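Local coordinates for enoyl-CoA hydratase (Mycobacterium tuberculosis, PDB 5KJP) that catalyses the reversible hydration of trans-2-enoyl-CoA to 3-hydroxyacyl-CoA in fatty acid metabolism, as a crotonase-family enoyl-CoA hydratase, at the interface of chains A and B. Sequence-based numbering; all coordinates share one arbitrary frame. Chains: chain A/B, Enoyl-CoA hydratase.

Contact 1: the interface of chains A and B. Residues chain A 161, 164-165, 168; chain B 104, 125-126, 185.
A:Glu165 and B:Asn185 meet through their side-chain torsions. In A:Glu165, CG stands anti to the backbone N (chi1 172°) and the extended chain carries OE1 of the carboxylate to the B:Asn185 amide. In B:Asn185, CG lies beside its own backbone N (chi1 -64°), which turns the amide toward helix 160-169 of chain A. The two side chains pass in opposite directions, with carboxylate and amide planes 69° apart. The amide nitrogen ND2 of B:Asn185 spends both N-H groups across this crotonase-family subunit interface. One goes to the backbone O of A:Ala161 at 2.9 Å, arriving from above the carbonyl plane. The other goes to the carboxylate OE1 of A:Glu165, also 2.9 Å from ND2, on its anti side and tilted out of the carboxylate plane. Both acceptors lie close to the amide plane, so the pair of bonds fixes the rotation of the amide. Next to them sits an apolar patch. CD2 of B:Leu126 rests against the helix backbone, 3.7 Å from CA of A:Glu165. The same methyl packs 3.9 Å from CG of A:Met164, a selenomethionine. Further along, CD1 of A:Leu168 touches the ring CB of B:Pro104 at 3.9 Å. A water closes the polar end. It lies 2.7 Å from OE1 of A:Glu165 and 2.8 Å from the backbone O of B:Asn185.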
loop_
_atom_site.group_PDB
_atom_site.type_symbol
_atom_site.label_atom_id
_atom_site.label_comp_id
_atom_site.label_asym_id
_atom_site.label_seq_id
_atom_site.Cartn_x
_atom_site.Cartn_y
_atom_site.Cartn_z
ATOM N N ALA A 161 -3.152 -4.399 7.133
ATOM C CA ALA A 161 -3.781 -4.891 8.354
ATOM C C ALA A 161 -5.226 -5.318 8.117
ATOM O O ALA A 161 -5.727 -6.213 8.799
ATOM C CB ALA A 161 -3.723 -3.832 9.445
HETATM N N MSE A 164 -4.986 -8.669 6.455
HETATM C CA MSE A 164 -4.729 -9.611 7.551
HETATM C C MSE A 164 -6.016 -9.955 8.301
HETATM O O MSE A 164 -6.320 -11.131 8.543
HETATM C CB MSE A 164 -3.693 -9.032 8.529
HETATM C CG MSE A 164 -3.310 -9.958 9.695
HETATM SE SE MSE A 164 -2.284 -11.529 9.113
HETATM C CE MSE A 164 -0.568 -10.634 8.776
ATOM N N GLU A 165 -6.775 -8.926 8.668
ATOM C CA GLU A 165 -8.009 -9.118 9.426
ATOM C C GLU A 165 -8.991 -9.997 8.662
ATOM O O GLU A 165 -9.551 -10.957 9.209
ATOM C CB GLU A 165 -8.663 -7.773 9.744
ATOM C CG GLU A 165 -10.042 -7.899 10.364
ATOM C CD GLU A 165 -10.784 -6.571 10.435
ATOM O OE1 GLU A 165 -10.168 -5.509 10.182
ATOM O OE2 GLU A 165 -11.995 -6.594 10.736
ATOM N N LEU A 168 -7.705 -13.658 8.503
ATOM C CA LEU A 168 -7.706 -14.414 9.761
ATOM C C LEU A 168 -9.112 -14.658 10.303
ATOM O O LEU A 168 -9.354 -15.648 10.994
ATOM C CB LEU A 168 -6.870 -13.692 10.824
ATOM C CG LEU A 168 -5.379 -13.526 10.517
ATOM C CD1 LEU A 168 -4.635 -12.965 11.721
ATOM C CD2 LEU A 168 -4.768 -14.846 10.065
ATOM N N PRO B 104 -1.319 -15.019 15.938
ATOM C CA PRO B 104 -1.799 -13.640 15.781
ATOM C C PRO B 104 -1.740 -12.822 17.074
ATOM O O PRO B 104 -1.984 -13.323 18.177
ATOM C CB PRO B 104 -3.254 -13.817 15.318
ATOM C CG PRO B 104 -3.311 -15.192 14.748
ATOM C CD PRO B 104 -2.352 -16.005 15.570
ATOM N N ASP B 125 -0.315 -7.681 14.606
ATOM C CA ASP B 125 -0.909 -7.931 13.297
ATOM C C ASP B 125 -2.129 -7.066 13.054
ATOM O O ASP B 125 -2.433 -6.694 11.921
ATOM C CB ASP B 125 -1.300 -9.397 13.177
ATOM C CG ASP B 125 -0.139 -10.314 13.436
ATOM O OD1 ASP B 125 0.879 -10.183 12.720
ATOM O OD2 ASP B 125 -0.233 -11.135 14.367
ATOM N N LEU B 126 -2.834 -6.778 14.138
ATOM C CA LEU B 126 -4.107 -6.086 14.077
ATOM C C LEU B 126 -4.140 -5.061 15.193
ATOM O O LEU B 126 -3.548 -5.276 16.259
ATOM C CB LEU B 126 -5.266 -7.072 14.225
ATOM C CG LEU B 126 -5.304 -8.240 13.241
ATOM C CD1 LEU B 126 -6.346 -9.260 13.640
ATOM C CD2 LEU B 126 -5.589 -7.713 11.841
ATOM N N ASN B 185 -7.777 -1.416 12.660
ATOM C CA ASN B 185 -8.821 -2.313 12.176
ATOM C C ASN B 185 -10.202 -1.972 12.720
ATOM O O ASN B 185 -11.192 -1.949 11.986
ATOM C CB ASN B 185 -8.473 -3.754 12.552
ATOM C CG ASN B 185 -7.207 -4.229 11.888
ATOM O OD1 ASN B 185 -6.101 -4.038 12.406
ATOM N ND2 ASN B 185 -7.357 -4.838 10.720
HETATM O O HOH W 1 -11.395 -3.199 9.448
#

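Contact 2: the interface of chains A and B. Residues chain A 151-152; chain B 218-219, 222, 225, 230, 234.
At this subunit contact of a crotonase-family enzyme, the indole of B:Trp225 touches A:Leu152 with CZ3, a carbon of its six-membered ring, 4.0 Å from the methyl CD2. On one indole face CA of B:Ser222 lies 3.4 Å above the ring plane, toward the rim. The second flat group is the amide of B:Gln234. Its OE1 lies 3.6 Å from CG of A:Leu152, and the rest of the amide runs along CD1. The indole touches at the margin of a leucine pocket whose walls include this amide, B:Met230 and B:Ser222. Helix 150-157 of chain A brings the leucine. Chain B lines the pocket with helices 209-221 and 230-242 and the short 3-10 turn 222-224. The selenomethionine B:Met230 closes another wall, with CG 3.7 Å from CD1 of A:Leu152. CB of B:Ser222 supports the CD2 branch. Beside this pocket, A:Leu151 crosses B:Ile218 at about a right angle, with CB 3.8 Å from CG2 of the isoleucine. Two waters join the chains. One lies 2.6 Å from OE1 of B:Gln234 and also contacts the backbone N of A:Leu151. The other lies 2.6 Å from OG of B:Ser222 and reaches the backbone O atoms of A:Leu151 and A:Leu152. A chi1 of 66° places that hydroxyl between backbone N and carbonyl carbon, where it also donates to O of B:Ile219 at 3.1 Å.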
loop_
_atom_site.group_PDB
_atom_site.type_symbol
_atom_site.label_atom_id
_atom_site.label_comp_id
_atom_site.label_asym_id
_atom_site.label_seq_id
_atom_site.Cartn_x
_atom_site.Cartn_y
_atom_site.Cartn_z
ATOM N N LEU A 151 -4.116 -14.494 -0.537
ATOM C CA LEU A 151 -3.172 -14.026 0.469
ATOM C C LEU A 151 -2.010 -13.266 -0.159
ATOM O O LEU A 151 -1.384 -12.439 0.494
ATOM C CB LEU A 151 -2.644 -15.194 1.287
ATOM C CG LEU A 151 -3.698 -16.007 2.031
ATOM C CD1 LEU A 151 -2.993 -16.953 2.982
ATOM C CD2 LEU A 151 -4.662 -15.071 2.771
ATOM N N LEU A 152 -1.721 -13.558 -1.423
ATOM C CA LEU A 152 -0.604 -12.922 -2.110
ATOM C C LEU A 152 -0.984 -11.566 -2.691
ATOM O O LEU A 152 -0.127 -10.701 -2.866
ATOM C CB LEU A 152 -0.076 -13.828 -3.228
ATOM C CG LEU A 152 0.394 -15.215 -2.798
ATOM C CD1 LEU A 152 0.814 -16.039 -4.012
ATOM C CD2 LEU A 152 1.531 -15.117 -1.775
ATOM N N ILE B 218 1.968 -16.759 5.472
ATOM C CA ILE B 218 2.057 -16.468 4.045
ATOM C C ILE B 218 2.009 -14.956 3.820
ATOM O O ILE B 218 2.812 -14.419 3.062
ATOM C CB ILE B 218 0.937 -17.179 3.249
ATOM C CG1 ILE B 218 1.203 -18.687 3.214
ATOM C CG2 ILE B 218 0.847 -16.636 1.820
ATOM C CD1 ILE B 218 -0.033 -19.521 2.944
ATOM N N ILE B 219 1.101 -14.261 4.496
ATOM C CA ILE B 219 1.018 -12.809 4.320
ATOM C C ILE B 219 2.317 -12.107 4.754
ATOM O O ILE B 219 2.824 -11.236 4.041
ATOM C CB ILE B 219 -0.182 -12.218 5.077
ATOM C CG1 ILE B 219 -1.489 -12.678 4.411
ATOM C CG2 ILE B 219 -0.100 -10.689 5.107
ATOM C CD1 ILE B 219 -2.752 -12.237 5.135
ATOM N N SER B 222 5.447 -13.413 2.395
ATOM C CA SER B 222 5.340 -13.101 0.972
ATOM C C SER B 222 5.957 -11.745 0.642
ATOM O O SER B 222 6.267 -11.471 -0.517
ATOM C CB SER B 222 3.883 -13.135 0.512
ATOM O OG SER B 222 3.132 -12.106 1.125
ATOM N N TRP B 225 9.078 -12.439 -1.089
ATOM C CA TRP B 225 9.038 -13.341 -2.238
ATOM C C TRP B 225 8.916 -12.563 -3.542
ATOM O O TRP B 225 8.298 -11.503 -3.582
ATOM C CB TRP B 225 7.869 -14.324 -2.129
ATOM C CG TRP B 225 7.907 -15.216 -0.930
ATOM C CD1 TRP B 225 8.980 -15.480 -0.133
ATOM C CD2 TRP B 225 6.813 -15.971 -0.397
ATOM N NE1 TRP B 225 8.621 -16.355 0.870
ATOM C CE2 TRP B 225 7.294 -16.668 0.729
ATOM C CE3 TRP B 225 5.470 -16.123 -0.764
ATOM C CZ2 TRP B 225 6.480 -17.502 1.493
ATOM C CZ3 TRP B 225 4.664 -16.948 -0.004
ATOM C CH2 TRP B 225 5.173 -17.628 1.111
HETATM N N MSE B 230 6.346 -16.679 -5.758
HETATM C CA MSE B 230 5.423 -16.583 -4.624
HETATM C C MSE B 230 4.468 -17.778 -4.509
HETATM O O MSE B 230 4.207 -18.255 -3.407
HETATM C CB MSE B 230 4.637 -15.257 -4.672
HETATM C CG MSE B 230 3.840 -14.957 -5.941
HETATM SE SE MSE B 230 2.952 -13.190 -5.825
HETATM C CE MSE B 230 1.552 -13.460 -7.162
ATOM N N GLN B 234 4.490 -20.364 -1.448
ATOM C CA GLN B 234 3.228 -20.510 -0.736
ATOM C C GLN B 234 2.806 -21.973 -0.589
ATOM O O GLN B 234 2.322 -22.388 0.466
ATOM C CB GLN B 234 2.126 -19.720 -1.452
ATOM C CG GLN B 234 0.769 -19.846 -0.792
ATOM C CD GLN B 234 -0.310 -19.083 -1.531
ATOM O OE1 GLN B 234 -0.812 -18.076 -1.037
ATOM N NE2 GLN B 234 -0.675 -19.560 -2.719
HETATM O O HOH W 2 -3.022 -17.021 -1.933
HETATM O O HOH W 3 1.126 -10.742 0.120
#

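Contact 3: the interface of chains A and B. Residues chain A 155, 160, 163-164; chain B 216, 219-220, 223.
A:Tyr160 and B:Arg223 form the polar link. This mixed polar and apolar helix-to-helix patch of the A-B subunit interface probably contributes to holding the subunits together. The guanidinium NH2 of B:Arg223 donates a hydrogen bond to the phenol OH of A:Tyr160 at 2.6 Å. The bond is bent, 138° at H, and OH is tilted out of the guanidinium plane. B:Arg223 is poorly ordered, so this geometry is tentative. The tyrosine ring and the guanidinium stand 76° apart, so they are not stacked. Within chain B, the hydroxyl OG1 of B:Thr220 bonds back to the backbone O of B:Lys216 at 3.1 Å. That leaves its methyl CG2 turned to the partner, 3.4 Å from OH of A:Tyr160.

Apolar packing centres on B:Ile219. Its CG2 branch sits 3.6 Å from CE2 of the tyrosine ring. The same methyl lies 3.7 Å from CE of the selenomethionine A:Met164 and 3.9 Å from the ring CG of A:Pro155. Bends at chi2 and chi3 of A:Met164 fold CE toward this methyl. The selenium SE lies 4.1 Å from the helix-backbone CA of B:Lys216. A:Tyr160 reaches the partner because its CG is anti to the backbone N (chi1 175°).

A:Pro155 belongs to helix 150-157. A:Tyr160 and A:Met164 belong to the first part of helix 160-169. These two helices of chain A receive the C-terminal part of helix 209-221 of chain B, and B:Arg223 follows on the 3-10 turn 222-224.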
loop_
_atom_site.group_PDB
_atom_site.type_symbol
_atom_site.label_atom_id
_atom_site.label_comp_id
_atom_site.label_asym_id
_atom_site.label_seq_id
_atom_site.Cartn_x
_atom_site.Cartn_y
_atom_site.Cartn_z
ATOM N N PRO A 155 -3.273 -8.237 0.375
ATOM C CA PRO A 155 -2.491 -7.236 1.118
ATOM C C PRO A 155 -1.825 -6.193 0.225
ATOM O O PRO A 155 -1.310 -5.197 0.729
ATOM C CB PRO A 155 -1.427 -8.077 1.838
ATOM C CG PRO A 155 -1.984 -9.470 1.868
ATOM C CD PRO A 155 -2.717 -9.590 0.559
ATOM N N TYR A 160 -2.601 -3.377 4.469
ATOM C CA TYR A 160 -2.072 -4.640 4.965
ATOM C C TYR A 160 -2.860 -5.226 6.137
ATOM O O TYR A 160 -3.201 -6.410 6.136
ATOM C CB TYR A 160 -0.608 -4.428 5.363
ATOM C CG TYR A 160 0.071 -5.618 6.010
ATOM C CD1 TYR A 160 -0.028 -5.839 7.379
ATOM C CD2 TYR A 160 0.834 -6.501 5.258
ATOM C CE1 TYR A 160 0.594 -6.915 7.980
ATOM C CE2 TYR A 160 1.475 -7.582 5.858
ATOM C CZ TYR A 160 1.346 -7.782 7.219
ATOM O OH TYR A 160 1.961 -8.852 7.838
ATOM N N ALA A 163 -6.297 -6.502 5.203
ATOM C CA ALA A 163 -6.139 -7.771 4.499
ATOM C C ALA A 163 -5.878 -8.911 5.495
ATOM O O ALA A 163 -6.484 -9.975 5.396
ATOM C CB ALA A 163 -5.016 -7.673 3.475
HETATM N N MSE A 164 -4.986 -8.669 6.455
HETATM C CA MSE A 164 -4.729 -9.611 7.551
HETATM C C MSE A 164 -6.016 -9.955 8.301
HETATM O O MSE A 164 -6.320 -11.131 8.543
HETATM C CB MSE A 164 -3.693 -9.032 8.529
HETATM C CG MSE A 164 -3.310 -9.958 9.695
HETATM SE SE MSE A 164 -2.284 -11.529 9.113
HETATM C CE MSE A 164 -0.568 -10.634 8.776
ATOM N N LYS B 216 -1.268 -16.228 8.334
ATOM C CA LYS B 216 -0.419 -15.135 8.784
ATOM C C LYS B 216 0.990 -15.294 8.227
ATOM O O LYS B 216 1.607 -14.328 7.775
ATOM C CB LYS B 216 -0.380 -15.061 10.314
ATOM C CG LYS B 216 0.701 -14.129 10.834
ATOM C CD LYS B 216 0.622 -13.911 12.341
ATOM C CE LYS B 216 1.901 -13.254 12.842
ATOM N NZ LYS B 216 1.807 -12.828 14.274
ATOM N N ILE B 219 1.101 -14.261 4.496
ATOM C CA ILE B 219 1.018 -12.809 4.320
ATOM C C ILE B 219 2.317 -12.107 4.754
ATOM O O ILE B 219 2.824 -11.236 4.041
ATOM C CB ILE B 219 -0.182 -12.218 5.077
ATOM C CG1 ILE B 219 -1.489 -12.678 4.411
ATOM C CG2 ILE B 219 -0.100 -10.689 5.107
ATOM C CD1 ILE B 219 -2.752 -12.237 5.135
ATOM N N THR B 220 2.875 -12.509 5.894
ATOM C CA THR B 220 4.110 -11.888 6.382
ATOM C C THR B 220 5.325 -12.258 5.522
ATOM O O THR B 220 6.116 -11.394 5.162
ATOM C CB THR B 220 4.409 -12.258 7.867
ATOM O OG1 THR B 220 4.658 -13.664 7.986
ATOM C CG2 THR B 220 3.244 -11.870 8.781
ATOM N N ARG B 223 6.142 -10.908 1.661
ATOM C CA ARG B 223 6.809 -9.620 1.483
ATOM C C ARG B 223 8.202 -9.802 0.893
ATOM O O ARG B 223 8.709 -8.926 0.196
ATOM C CB ARG B 223 6.932 -8.864 2.806
ATOM C CG ARG B 223 5.667 -8.717 3.631
ATOM C CD ARG B 223 6.007 -7.922 4.891
ATOM N NE ARG B 223 5.142 -8.219 6.029
ATOM C CZ ARG B 223 5.178 -7.556 7.181
ATOM N NH1 ARG B 223 6.036 -6.558 7.348
ATOM N NH2 ARG B 223 4.359 -7.890 8.170
#

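The three contacts form a continuous strip between chains A and B. Contact 3 lies in the middle, its C-alpha centre about 8 Å from those of contacts 1 and 2. Contacts 1 and 2 are about 15 Å apart. A:Met164 is common to contacts 1 and 3, on helix 160-169. B:Ile219, on helix 209-221, and helix 150-157 of chain A are common to contacts 2 and 3. The two chains contribute different surfaces, so they are not related here by a two-fold axis. This suits the three-copy deposited assembly and the trimers from which crotonase hexamers are typically built; the structure alone does not prove the solution state.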